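Local coordinates for heat shock protease HtrA (Thermotoga maritima, PDB 1L1J), which is the protease domain of a heat shock protein of the peptidase S1C family and probably cleaves proteins as a serine endopeptidase without using ATP, at residues N217-K220 / K221-T225. Residues are numbered along the deposited sequence; the frame is centred on the assembly and turned at random.
Sequences NTVK and KFLDT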
loop_
_atom_site.group_PDB
_atom_site.type_symbol
_atom_site.label_atom_id
_atom_site.label_comp_id
_atom_site.label_asym_id
_atom_site.label_seq_id
_atom_site.Cartn_x
_atom_site.Cartn_y
_atom_site.Cartn_z
ATOM N N ASN A 217 12.238 -5.989 -3.900
ATOM C CA ASN A 217 13.679 -5.901 -4.073
ATOM C C ASN A 217 14.071 -4.454 -4.288
ATOM O O ASN A 217 15.133 -4.020 -3.865
ATOM C CB ASN A 217 14.121 -6.745 -5.249
ATOM C CG ASN A 217 14.296 -8.184 -4.868
ATOM O OD1 ASN A 217 13.551 -8.708 -4.032
ATOM N ND2 ASN A 217 15.278 -8.847 -5.472
ATOM N N THR A 218 13.207 -3.701 -4.949
ATOM C CA THR A 218 13.481 -2.298 -5.164
ATOM C C THR A 218 13.307 -1.617 -3.812
ATOM O O THR A 218 14.112 -0.783 -3.421
ATOM C CB THR A 218 12.504 -1.703 -6.187
ATOM O OG1 THR A 218 12.790 -2.261 -7.475
ATOM C CG2 THR A 218 12.622 -0.183 -6.242
ATOM N N VAL A 219 12.260 -2.002 -3.094
ATOM C CA VAL A 219 11.971 -1.435 -1.785
ATOM C C VAL A 219 13.126 -1.699 -0.811
ATOM O O VAL A 219 13.486 -0.831 -0.013
ATOM C CB VAL A 219 10.649 -2.023 -1.211
ATOM C CG1 VAL A 219 10.259 -1.302 0.076
ATOM C CG2 VAL A 219 9.531 -1.901 -2.244
ATOM N N LYS A 220 13.707 -2.896 -0.885
ATOM C CA LYS A 220 14.833 -3.268 -0.027
ATOM C C LYS A 220 16.030 -2.347 -0.301
ATOM O O LYS A 220 16.692 -1.876 0.623
ATOM C CB LYS A 220 15.256 -4.718 -0.280
ATOM C CG LYS A 220 14.240 -5.774 0.110
ATOM C CD LYS A 220 14.793 -7.147 -0.206
ATOM C CE LYS A 220 13.742 -8.232 -0.107
ATOM N NZ LYS A 220 14.223 -9.470 -0.795
ATOM N N LYS A 221 16.313 -2.100 -1.574
ATOM C CA LYS A 221 17.414 -1.225 -1.918
ATOM C C LYS A 221 17.118 0.167 -1.375
ATOM O O LYS A 221 18.039 0.932 -1.094
ATOM C CB LYS A 221 17.622 -1.167 -3.439
ATOM C CG LYS A 221 18.035 -2.506 -4.052
ATOM C CD LYS A 221 18.404 -2.401 -5.537
ATOM C CE LYS A 221 18.707 -3.787 -6.119
ATOM N NZ LYS A 221 19.286 -3.742 -7.496
ATOM N N PHE A 222 15.841 0.503 -1.224
ATOM C CA PHE A 222 15.492 1.813 -0.689
ATOM C C PHE A 222 15.681 1.794 0.815
ATOM O O PHE A 222 16.386 2.629 1.374
ATOM C CB PHE A 222 14.039 2.182 -0.981
ATOM C CG PHE A 222 13.560 3.367 -0.189
ATOM C CD1 PHE A 222 13.997 4.652 -0.497
ATOM C CD2 PHE A 222 12.713 3.189 0.906
ATOM C CE1 PHE A 222 13.604 5.744 0.276
ATOM C CE2 PHE A 222 12.312 4.270 1.687
ATOM C CZ PHE A 222 12.759 5.555 1.372
ATOM N N LEU A 223 15.032 0.837 1.463
ATOM C CA LEU A 223 15.128 0.710 2.904
ATOM C C LEU A 223 16.570 0.809 3.355
ATOM O O LEU A 223 16.878 1.518 4.306
ATOM C CB LEU A 223 14.529 -0.621 3.376
ATOM C CG LEU A 223 13.001 -0.720 3.458
ATOM C CD1 LEU A 223 12.609 -2.031 4.123
ATOM C CD2 LEU A 223 12.449 0.448 4.255
ATOM N N ASP A 224 17.459 0.109 2.664
ATOM C CA ASP A 224 18.864 0.135 3.037
ATOM C C ASP A 224 19.482 1.529 3.068
ATOM O O ASP A 224 20.495 1.729 3.736
ATOM C CB ASP A 224 19.680 -0.778 2.120
ATOM C CG ASP A 224 19.407 -2.251 2.381
ATOM O OD1 ASP A 224 19.267 -2.635 3.564
ATOM O OD2 ASP A 224 19.343 -3.030 1.408
ATOM N N THR A 225 18.881 2.490 2.364
ATOM C CA THR A 225 19.406 3.855 2.349
ATOM C C THR A 225 18.874 4.658 3.536
ATOM O O THR A 225 19.266 5.801 3.753
ATOM C CB THR A 225 19.043 4.612 1.036
ATOM O OG1 THR A 225 17.657 4.980 1.050
ATOM C CG2 THR A 225 19.326 3.741 -0.185
#
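Val-219 and Leu-223, one helical turn apart, meet through both backbone and side chain within the short helix 216-223 and the residues that follow, a worked example of how an amphipathic helix is built: Val-219 and Phe-222 are buried, while Lys-221 and Asp-224 are exposed. The backbone supplies four successive i to i+4 bonds, from the amides of Lys-221, Phe-222, Leu-223 and Asp-224 back to the carbonyls of residues 217 to 220. The bond from Leu-223 N to Val-219 O is almost straight (176°) and nearly in line with the Val-219 carbonyl, whereas Lys-221 N sits above the carbonyl plane of Asn-217. Phe-222 N also makes a weak second bond to Val-219 O.

Apolar contact follows the same spacing: CG1 of Val-219 lies 4.4 Å from CG of Leu-223. With CG anti to the backbone N (chi1 167°), the aromatic ring of Phe-222 leads away from the preceding turn, while its edge still faces Val-219 O, near the ring plane.

The extended chain of Lys-221 runs past the Asn-217 carbonyl.

Polar side chains act at both ends. Lys-220 reaches back along the helix, and its NZ makes a weak bond to Asn-217 OD1 besides a hydrogen bond to Gly-123 O; Asn-217 itself is gripped by Asp-124 and by the amide of Ser-125. At the other end, Thr-225 OG1 donates to a lone pair of Phe-222 O, 2.7 Å away in the carbonyl plane, while Thr-225 N binds the same oxygen.

Following strand 211-215, this C-terminal helix of the trypsin-like fold packs Val-219 and Phe-222 on Ile-105 of strand 105-109, Val-219 and Leu-223 on Leu-70 of strand 68-72, and Lys-220 and Leu-223 on Phe-122 of strand 121-122, thereby bridging the two β-sheets.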